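Local structure of pyridine synthase TbtD (Thermobispora bispora, 5WA4) at residues 133-138 with 267-272; 141-146 with 251-256; 255-260 with 311-316. The protein probably catalyses the formal [4+2] aza-cycloaddition that forms the central pyridine ring in biosynthesis of the thiopeptide antibiotic thiomuracin, and binds a leader peptide fragment. All blocks are in the same frame, centred on the assembly; numbering follows the deposited sequence.

Contact 1. Residues 133-138 with 267-272; sequences LTVRDV and GELTLE
This is a surface contact between the first turn of helix 135-159 and the loop that leaves helix 244-265, made by van der Waals packing with no hydrogen bond across it. R136 makes the largest single share of it. Its chain leaves with CG anti to the backbone N (chi1 163°) and bends at chi2 and chi3, which lays the guanidinium between two parts of the loop. L269 CD2 lies over one face, 3.3 Å from R136 NH2. Over the opposite face run L271 and E272, with L271 CB 3.3 Å from R136 NH1. The E272 carboxylate is near but beyond salt-bridge distance, R136 NE and E272 OE2 being 4.4 Å apart; the two planes are turned by 51°. Beside this sandwich, both V135 methyls rest against the E268 backbone O and CB, V135 CG2 lying 3.6 Å from E268 CB. Both helix ends that meet here are capped: T134 is the N-cap, its OG1 accepting from D137 N at 3.2 Å and donating to D137 OD2, and G267, with positive phi, closes helix 244-265 in a Schellman motif. V135 and L269 also rest on L263 of helix 244-265, while E272 reaches L316 and N319 of helix 307-328.

Contact 2. Residues 141-146 with 251-256; sequences ADFYAD and RRLRPI
Helix segments 141-146 and 251-256 run antiparallel, at 167° between their directions, with axes 11.0 Å apart at closest approach. F143 and I256 have the nearest CA atoms at one end of the contact, D146 and R252 at the other. F143, with CG anti to its backbone N (chi1 167°), offers the edge of its ring to the other helix. L253 CD2 comes up near the plane of that ring, 3.6 Å from F143 CE1, and I256 CG1 approaches the same rim more loosely, 4.4 Å from F143 CD1. At this axis spacing side chains fill most of the gap, inside the helical bundle of this lantibiotic dehydratase C-terminal family protein. Helix 307-328 supplies the third wall: C320 touches F143, and V317 and T321 touch L253. Helix 244-265 is kinked here, because the N of P255 makes no bond to the preceding turn. Toward the partly exposed end, R252 extends with CG anti to its N and bends at chi3 (-98°), bringing one guanidinium face over the carbonyl O of D146. R252 NE lies 2.9 Å from D146 O, but the angle is too poor for a hydrogen bond, and the D146 carboxylate stays apart, with OD1 6.0 Å from R252 NE.

Contact 3. Residues 255-260 with 311-316; sequences PIRERA and FGAYRL
Helix segments 255-260 and 311-316 cross obliquely in a roughly antiparallel sense, with 137° between their N-to-C directions and axes approaching to 8.5 Å. The tightest point is at R257 and A313, whose CA atoms are 5.3 Å apart. This is a close helix-helix crossing within the helical bundle, consistent with the small residues at its centre; A260 and A313 both point toward the partner helix. A313 CB lies against the backbone of helix 244-265, 3.5 Å from the carbonyl O of R257, and it also meets the root of the R257 side chain, 3.9 Å from R257 CG. The second methyl, A260 CB, comes 4.3 Å from A313 CB, methyl to methyl. One turn further along helix 307-328, L316 reaches across with CG anti to its backbone N (chi1 -176°), and its CD2 packs 3.9 Å from A260 CB; I256 CG2 meets L316 CD2 more loosely. No hydrogen bond joins the segments; the fit is mainly apolar, with the R257 carbonyl O also touched by A313 CB, and four of the five touching residues are buried. L139 of helix 135-159 meets both A260 and L316, so that a third helix closes over this side of the crossing. On its other flank, Y314 points away from helix 244-265 and bonds through OH to S190 OG of helix 184-201. R257 lends only its near end to the crossing: beyond CG the chain bends at chi3 (68°) and the guanidinium turns back along its own helix to E258. In this side-on salt bridge R257 NE (3.3 Å) and R257 NH2 (3.1 Å) both reach the one oxygen E258 OE2, which meets NE through its anti lone pair.

How the contacts relate
From the N terminus, the chain passes 133-138 and then 141-146, successive parts of helix 135-159. After 104 mostly helical residues, 251-256 closes the loop of contact 2. Contact 3 starts on the same turn of helix 244-265, sharing P255 and I256 with it. At 267-272 the chain closes contact 1, whose loop encloses that of contact 2. After the unmodelled residues 273-305, 311-316 of helix 307-328 closes contact 3, so contacts 1 and 3 cross along the chain. Helices 135-159, 244-265 and 307-328 are thereby tied together. Two direct links join the sites: E272 CB packs on L316 CD1 at 3.5 Å, and D142 OD2 faces R259 NH1 in a weak ion pair.

Contact 1. Residues 133-138 with 267-272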
loop_
_atom_site.group_PDB
_atom_site.type_symbol
_atom_site.label_atom_id
_atom_site.label_comp_id
_atom_site.label_asym_id
_atom_site.label_seq_id
_atom_site.Cartn_x
_atom_site.Cartn_y
_atom_site.Cartn_z
ATOM N N LEU E 133 -35.211 -10.033 8.396
ATOM C CA LEU E 133 -34.335 -9.958 7.226
ATOM C C LEU E 133 -33.937 -8.498 7.010
ATOM O O LEU E 133 -34.702 -7.605 7.368
ATOM C CB LEU E 133 -35.049 -10.507 5.984
ATOM C CG LEU E 133 -35.321 -12.002 5.773
ATOM C CD1 LEU E 133 -35.969 -12.665 6.978
ATOM C CD2 LEU E 133 -36.206 -12.196 4.535
ATOM N N THR E 134 -32.764 -8.247 6.424
ATOM C CA THR E 134 -32.360 -6.869 6.106
ATOM C C THR E 134 -33.273 -6.287 5.037
ATOM O O THR E 134 -34.159 -6.971 4.533
ATOM C CB THR E 134 -30.897 -6.771 5.621
ATOM O OG1 THR E 134 -30.735 -7.503 4.401
ATOM C CG2 THR E 134 -29.937 -7.313 6.681
ATOM N N VAL E 135 -33.076 -5.021 4.695
ATOM C CA VAL E 135 -33.937 -4.400 3.683
ATOM C C VAL E 135 -33.603 -5.033 2.327
ATOM O O VAL E 135 -34.478 -5.369 1.534
ATOM C CB VAL E 135 -33.770 -2.860 3.664
ATOM C CG1 VAL E 135 -34.657 -2.212 2.617
ATOM C CG2 VAL E 135 -34.096 -2.281 5.049
ATOM N N ARG E 136 -32.309 -5.224 2.124
ATOM C CA ARG E 136 -31.735 -5.969 1.023
ATOM C C ARG E 136 -32.337 -7.327 0.745
ATOM O O ARG E 136 -32.786 -7.581 -0.360
ATOM C CB ARG E 136 -30.262 -6.162 1.294
ATOM C CG ARG E 136 -29.600 -7.234 0.464
ATOM C CD ARG E 136 -28.192 -6.824 0.201
ATOM N NE ARG E 136 -28.196 -5.495 -0.380
ATOM C CZ ARG E 136 -27.861 -4.392 0.293
ATOM N NH1 ARG E 136 -27.451 -4.469 1.581
ATOM N NH2 ARG E 136 -27.934 -3.212 -0.327
ATOM N N ASP E 137 -32.292 -8.209 1.737
ATOM C CA ASP E 137 -32.737 -9.584 1.567
ATOM C C ASP E 137 -34.209 -9.624 1.187
ATOM O O ASP E 137 -34.664 -10.535 0.491
ATOM C CB ASP E 137 -32.488 -10.384 2.855
ATOM C CG ASP E 137 -31.007 -10.488 3.204
ATOM O OD1 ASP E 137 -30.207 -10.744 2.273
ATOM O OD2 ASP E 137 -30.644 -10.293 4.393
ATOM N N VAL E 138 -34.944 -8.620 1.653
ATOM C CA VAL E 138 -36.372 -8.535 1.424
ATOM C C VAL E 138 -36.605 -8.143 -0.036
ATOM O O VAL E 138 -37.456 -8.718 -0.720
ATOM C CB VAL E 138 -37.035 -7.533 2.440
ATOM C CG1 VAL E 138 -38.237 -6.812 1.847
ATOM C CG2 VAL E 138 -37.431 -8.262 3.716
ATOM N N GLY E 267 -32.361 6.082 2.884
ATOM C CA GLY E 267 -31.407 5.477 3.793
ATOM C C GLY E 267 -31.567 4.041 4.305
ATOM O O GLY E 267 -31.141 3.743 5.417
ATOM N N GLU E 268 -32.102 3.111 3.516
ATOM C CA GLU E 268 -31.979 1.712 3.950
ATOM C C GLU E 268 -31.171 0.766 3.059
ATOM O O GLU E 268 -31.448 -0.430 3.067
ATOM C CB GLU E 268 -33.350 1.095 4.153
ATOM C CG GLU E 268 -34.011 1.515 5.427
ATOM C CD GLU E 268 -35.241 2.321 5.144
ATOM O OE1 GLU E 268 -35.195 3.029 4.112
ATOM O OE2 GLU E 268 -36.218 2.258 5.940
ATOM N N LEU E 269 -30.170 1.266 2.330
ATOM C CA LEU E 269 -29.202 0.378 1.662
ATOM C C LEU E 269 -27.891 1.146 1.373
ATOM O O LEU E 269 -27.884 2.376 1.487
ATOM C CB LEU E 269 -29.773 -0.191 0.333
ATOM C CG LEU E 269 -31.064 -1.013 0.141
ATOM C CD1 LEU E 269 -31.482 -1.038 -1.305
ATOM C CD2 LEU E 269 -30.961 -2.433 0.674
ATOM N N THR E 270 -26.798 0.422 1.071
ATOM C CA THR E 270 -25.710 0.845 0.138
ATOM C C THR E 270 -24.567 -0.197 0.042
ATOM O O THR E 270 -23.403 0.167 -0.171
ATOM C CB THR E 270 -25.041 2.222 0.478
ATOM O OG1 THR E 270 -25.979 3.127 1.072
ATOM C CG2 THR E 270 -24.494 2.874 -0.799
ATOM N N LEU E 271 -24.907 -1.481 0.193
ATOM C CA LEU E 271 -23.963 -2.588 0.013
ATOM C C LEU E 271 -23.990 -3.109 -1.450
ATOM O O LEU E 271 -23.017 -2.878 -2.166
ATOM C CB LEU E 271 -24.269 -3.702 1.039
ATOM C CG LEU E 271 -23.229 -4.691 1.584
ATOM C CD1 LEU E 271 -23.605 -5.103 3.003
ATOM C CD2 LEU E 271 -23.121 -5.916 0.676
ATOM N N GLU E 272 -25.096 -3.757 -1.861
ATOM C CA GLU E 272 -25.329 -4.396 -3.164
ATOM C C GLU E 272 -24.684 -3.650 -4.331
ATOM O O GLU E 272 -25.324 -3.368 -5.340
ATOM C CB GLU E 272 -26.844 -4.501 -3.371
ATOM C CG GLU E 272 -27.576 -5.888 -3.187
ATOM C CD GLU E 272 -27.253 -6.960 -4.166
ATOM O OE1 GLU E 272 -26.516 -6.679 -5.117
ATOM O OE2 GLU E 272 -27.692 -8.108 -3.929
#

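Contact 2. Residues 141-146 with 251-256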
loop_
_atom_site.group_PDB
_atom_site.type_symbol
_atom_site.label_atom_id
_atom_site.label_comp_id
_atom_site.label_asym_id
_atom_site.label_seq_id
_atom_site.Cartn_x
_atom_site.Cartn_y
_atom_site.Cartn_z
ATOM N N ALA E 141 -35.463 -11.291 -2.292
ATOM C CA ALA E 141 -36.527 -12.280 -2.255
ATOM C C ALA E 141 -37.691 -11.906 -3.180
ATOM O O ALA E 141 -38.167 -12.748 -3.944
ATOM C CB ALA E 141 -37.020 -12.469 -0.826
ATOM N N ASP E 142 -38.147 -10.657 -3.115
ATOM C CA ASP E 142 -39.212 -10.201 -4.002
ATOM C C ASP E 142 -38.775 -10.365 -5.442
ATOM O O ASP E 142 -39.527 -10.874 -6.287
ATOM C CB ASP E 142 -39.584 -8.735 -3.749
ATOM C CG ASP E 142 -40.506 -8.540 -2.539
ATOM O OD1 ASP E 142 -40.748 -9.508 -1.773
ATOM O OD2 ASP E 142 -40.959 -7.383 -2.349
ATOM N N PHE E 143 -37.550 -9.927 -5.717
ATOM C CA PHE E 143 -37.021 -10.029 -7.069
ATOM C C PHE E 143 -37.002 -11.479 -7.572
ATOM O O PHE E 143 -37.349 -11.739 -8.715
ATOM C CB PHE E 143 -35.607 -9.444 -7.163
ATOM C CG PHE E 143 -34.906 -9.805 -8.437
ATOM C CD1 PHE E 143 -35.173 -9.104 -9.606
ATOM C CD2 PHE E 143 -34.018 -10.890 -8.480
ATOM C CE1 PHE E 143 -34.554 -9.448 -10.804
ATOM C CE2 PHE E 143 -33.396 -11.250 -9.664
ATOM C CZ PHE E 143 -33.664 -10.524 -10.840
ATOM N N TYR E 144 -36.575 -12.407 -6.728
ATOM C CA TYR E 144 -36.421 -13.776 -7.165
ATOM C C TYR E 144 -37.799 -14.329 -7.499
ATOM O O TYR E 144 -37.996 -14.941 -8.558
ATOM C CB TYR E 144 -35.691 -14.628 -6.104
ATOM C CG TYR E 144 -34.174 -14.522 -6.183
ATOM C CD1 TYR E 144 -33.531 -14.582 -7.401
ATOM C CD2 TYR E 144 -33.384 -14.354 -5.045
ATOM C CE1 TYR E 144 -32.153 -14.492 -7.493
ATOM C CE2 TYR E 144 -32.000 -14.255 -5.134
ATOM C CZ TYR E 144 -31.390 -14.327 -6.370
ATOM O OH TYR E 144 -30.011 -14.230 -6.521
ATOM N N ALA E 145 -38.753 -14.077 -6.610
ATOM C CA ALA E 145 -40.134 -14.496 -6.823
ATOM C C ALA E 145 -40.719 -13.903 -8.111
ATOM O O ALA E 145 -41.325 -14.597 -8.917
ATOM C CB ALA E 145 -40.986 -14.099 -5.626
ATOM N N ASP E 146 -40.535 -12.611 -8.310
ATOM C CA ASP E 146 -41.161 -11.968 -9.445
ATOM C C ASP E 146 -40.567 -12.466 -10.765
ATOM O O ASP E 146 -41.231 -12.396 -11.803
ATOM C CB ASP E 146 -41.034 -10.444 -9.327
ATOM C CG ASP E 146 -41.725 -9.902 -8.090
ATOM O OD1 ASP E 146 -42.635 -10.585 -7.563
ATOM O OD2 ASP E 146 -41.361 -8.792 -7.636
ATOM N N ARG E 251 -39.702 -4.700 -18.190
ATOM C CA ARG E 251 -40.946 -4.282 -17.548
ATOM C C ARG E 251 -41.064 -4.699 -16.073
ATOM O O ARG E 251 -41.767 -4.063 -15.285
ATOM C CB ARG E 251 -42.129 -4.834 -18.343
ATOM C CG ARG E 251 -43.448 -4.403 -17.834
ATOM C CD ARG E 251 -44.552 -5.226 -18.387
ATOM N NE ARG E 251 -44.262 -5.563 -19.756
ATOM C CZ ARG E 251 -44.538 -6.741 -20.301
ATOM N NH1 ARG E 251 -45.205 -7.665 -19.612
ATOM N NH2 ARG E 251 -44.220 -6.954 -21.567
ATOM N N ARG E 252 -40.336 -5.742 -15.712
ATOM C CA ARG E 252 -40.398 -6.393 -14.412
ATOM C C ARG E 252 -39.268 -5.881 -13.521
ATOM O O ARG E 252 -39.255 -6.096 -12.304
ATOM C CB ARG E 252 -40.287 -7.911 -14.602
ATOM C CG ARG E 252 -40.381 -8.778 -13.367
ATOM C CD ARG E 252 -40.898 -10.165 -13.776
ATOM N NE ARG E 252 -42.342 -10.331 -13.563
ATOM C CZ ARG E 252 -43.077 -11.312 -14.087
ATOM N NH1 ARG E 252 -42.509 -12.214 -14.883
ATOM N NH2 ARG E 252 -44.381 -11.385 -13.825
ATOM N N LEU E 253 -38.301 -5.218 -14.143
ATOM C CA LEU E 253 -37.148 -4.716 -13.410
ATOM C C LEU E 253 -37.355 -3.237 -13.062
ATOM O O LEU E 253 -36.819 -2.764 -12.069
ATOM C CB LEU E 253 -35.859 -4.880 -14.220
ATOM C CG LEU E 253 -34.919 -6.026 -13.880
ATOM C CD1 LEU E 253 -33.529 -5.695 -14.380
ATOM C CD2 LEU E 253 -34.922 -6.261 -12.404
ATOM N N ARG E 254 -38.127 -2.521 -13.885
ATOM C CA ARG E 254 -38.346 -1.096 -13.654
ATOM C C ARG E 254 -38.923 -0.822 -12.259
ATOM O O ARG E 254 -38.400 0.035 -11.556
ATOM C CB ARG E 254 -39.238 -0.490 -14.739
ATOM C CG ARG E 254 -38.703 0.847 -15.220
ATOM C CD ARG E 254 -39.527 1.444 -16.347
ATOM N NE ARG E 254 -38.765 1.578 -17.590
ATOM C CZ ARG E 254 -39.013 0.869 -18.688
ATOM N NH1 ARG E 254 -40.025 -0.008 -18.703
ATOM N NH2 ARG E 254 -38.267 1.050 -19.781
ATOM N N PRO E 255 -39.960 -1.568 -11.834
ATOM C CA PRO E 255 -40.344 -1.385 -10.435
ATOM C C PRO E 255 -39.171 -1.612 -9.489
ATOM O O PRO E 255 -38.940 -0.760 -8.644
ATOM C CB PRO E 255 -41.421 -2.455 -10.220
ATOM C CG PRO E 255 -41.957 -2.690 -11.540
ATOM C CD PRO E 255 -40.784 -2.608 -12.466
ATOM N N ILE E 256 -38.451 -2.726 -9.629
ATOM C CA ILE E 256 -37.296 -3.013 -8.775
ATOM C C ILE E 256 -36.288 -1.832 -8.749
ATOM O O ILE E 256 -35.838 -1.434 -7.672
ATOM C CB ILE E 256 -36.595 -4.324 -9.233
ATOM C CG1 ILE E 256 -37.579 -5.495 -9.227
ATOM C CG2 ILE E 256 -35.435 -4.681 -8.320
ATOM C CD1 ILE E 256 -38.042 -5.891 -7.838
#

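Contact 3. Residues 255-260 with 311-316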
loop_
_atom_site.group_PDB
_atom_site.type_symbol
_atom_site.label_atom_id
_atom_site.label_comp_id
_atom_site.label_asym_id
_atom_site.label_seq_id
_atom_site.Cartn_x
_atom_site.Cartn_y
_atom_site.Cartn_z
ATOM N N PRO E 255 -39.960 -1.568 -11.834
ATOM C CA PRO E 255 -40.344 -1.385 -10.435
ATOM C C PRO E 255 -39.171 -1.612 -9.489
ATOM O O PRO E 255 -38.940 -0.760 -8.644
ATOM C CB PRO E 255 -41.421 -2.455 -10.220
ATOM C CG PRO E 255 -41.957 -2.690 -11.540
ATOM C CD PRO E 255 -40.784 -2.608 -12.466
ATOM N N ILE E 256 -38.451 -2.726 -9.629
ATOM C CA ILE E 256 -37.296 -3.013 -8.775
ATOM C C ILE E 256 -36.288 -1.832 -8.749
ATOM O O ILE E 256 -35.838 -1.434 -7.672
ATOM C CB ILE E 256 -36.595 -4.324 -9.233
ATOM C CG1 ILE E 256 -37.579 -5.495 -9.227
ATOM C CG2 ILE E 256 -35.435 -4.681 -8.320
ATOM C CD1 ILE E 256 -38.042 -5.891 -7.838
ATOM N N ARG E 257 -35.971 -1.246 -9.908
ATOM C CA ARG E 257 -35.088 -0.072 -9.956
ATOM C C ARG E 257 -35.627 1.098 -9.110
ATOM O O ARG E 257 -34.908 1.668 -8.289
ATOM C CB ARG E 257 -34.862 0.430 -11.392
ATOM C CG ARG E 257 -33.860 1.611 -11.428
ATOM C CD ARG E 257 -33.731 2.321 -12.789
ATOM N NE ARG E 257 -34.953 3.028 -13.123
ATOM C CZ ARG E 257 -35.212 3.598 -14.298
ATOM N NH1 ARG E 257 -34.327 3.577 -15.288
ATOM N NH2 ARG E 257 -36.377 4.202 -14.486
ATOM N N GLU E 258 -36.892 1.444 -9.335
ATOM C CA GLU E 258 -37.555 2.542 -8.650
ATOM C C GLU E 258 -37.583 2.339 -7.142
ATOM O O GLU E 258 -37.183 3.231 -6.383
ATOM C CB GLU E 258 -38.975 2.700 -9.170
ATOM C CG GLU E 258 -39.043 3.099 -10.632
ATOM C CD GLU E 258 -38.418 4.446 -10.865
ATOM O OE1 GLU E 258 -38.926 5.426 -10.271
ATOM O OE2 GLU E 258 -37.443 4.529 -11.645
ATOM N N ARG E 259 -38.052 1.168 -6.719
ATOM C CA ARG E 259 -38.068 0.798 -5.321
ATOM C C ARG E 259 -36.667 0.786 -4.690
ATOM O O ARG E 259 -36.509 1.071 -3.500
ATOM C CB ARG E 259 -38.718 -0.561 -5.150
ATOM C CG ARG E 259 -38.493 -1.153 -3.777
ATOM C CD ARG E 259 -39.801 -1.586 -3.157
ATOM N NE ARG E 259 -40.564 -2.373 -4.116
ATOM C CZ ARG E 259 -40.563 -3.702 -4.177
ATOM N NH1 ARG E 259 -39.837 -4.415 -3.307
ATOM N NH2 ARG E 259 -41.304 -4.312 -5.110
ATOM N N ALA E 260 -35.645 0.475 -5.476
ATOM C CA ALA E 260 -34.301 0.488 -4.933
ATOM C C ALA E 260 -33.766 1.917 -4.783
ATOM O O ALA E 260 -33.018 2.201 -3.836
ATOM C CB ALA E 260 -33.371 -0.349 -5.800
ATOM N N PHE E 311 -27.811 6.000 -9.841
ATOM C CA PHE E 311 -26.706 5.105 -10.138
ATOM C C PHE E 311 -26.588 3.933 -9.171
ATOM O O PHE E 311 -26.079 2.889 -9.536
ATOM C CB PHE E 311 -25.387 5.879 -10.148
ATOM C CG PHE E 311 -24.224 5.056 -10.602
ATOM C CD1 PHE E 311 -24.148 4.613 -11.916
ATOM C CD2 PHE E 311 -23.226 4.690 -9.715
ATOM C CE1 PHE E 311 -23.082 3.848 -12.334
ATOM C CE2 PHE E 311 -22.161 3.920 -10.135
ATOM C CZ PHE E 311 -22.104 3.490 -11.438
ATOM N N GLY E 312 -27.023 4.106 -7.935
ATOM C CA GLY E 312 -27.016 2.994 -7.012
ATOM C C GLY E 312 -28.074 1.999 -7.430
ATOM O O GLY E 312 -27.932 0.810 -7.234
ATOM N N ALA E 313 -29.153 2.495 -8.014
ATOM C CA ALA E 313 -30.309 1.668 -8.303
ATOM C C ALA E 313 -30.027 0.835 -9.552
ATOM O O ALA E 313 -30.348 -0.357 -9.611
ATOM C CB ALA E 313 -31.560 2.546 -8.485
ATOM N N TYR E 314 -29.414 1.479 -10.542
ATOM C CA TYR E 314 -28.920 0.794 -11.715
ATOM C C TYR E 314 -27.999 -0.371 -11.314
ATOM O O TYR E 314 -28.257 -1.499 -11.700
ATOM C CB TYR E 314 -28.187 1.758 -12.646
ATOM C CG TYR E 314 -27.578 1.028 -13.823
ATOM C CD1 TYR E 314 -28.375 0.568 -14.862
ATOM C CD2 TYR E 314 -26.215 0.781 -13.886
ATOM C CE1 TYR E 314 -27.829 -0.118 -15.937
ATOM C CE2 TYR E 314 -25.660 0.103 -14.950
ATOM C CZ TYR E 314 -26.470 -0.346 -15.974
ATOM O OH TYR E 314 -25.928 -1.034 -17.034
ATOM N N ARG E 315 -26.952 -0.113 -10.526
ATOM C CA ARG E 315 -26.060 -1.190 -10.132
ATOM C C ARG E 315 -26.792 -2.314 -9.388
ATOM O O ARG E 315 -26.431 -3.481 -9.529
ATOM C CB ARG E 315 -24.847 -0.705 -9.288
ATOM C CG ARG E 315 -23.979 0.470 -9.849
ATOM C CD ARG E 315 -22.439 0.151 -9.655
ATOM N NE ARG E 315 -21.931 -0.622 -10.809
ATOM C CZ ARG E 315 -21.032 -0.210 -11.708
ATOM N NH1 ARG E 315 -20.368 0.937 -11.553
ATOM N NH2 ARG E 315 -20.718 -1.005 -12.720
ATOM N N LEU E 316 -27.832 -2.006 -8.627
ATOM C CA LEU E 316 -28.515 -3.089 -7.923
ATOM C C LEU E 316 -29.261 -3.972 -8.927
ATOM O O LEU E 316 -29.414 -5.190 -8.743
ATOM C CB LEU E 316 -29.484 -2.550 -6.871
ATOM C CG LEU E 316 -30.148 -3.654 -6.049
ATOM C CD1 LEU E 316 -29.999 -3.440 -4.553
ATOM C CD2 LEU E 316 -31.611 -3.756 -6.424
#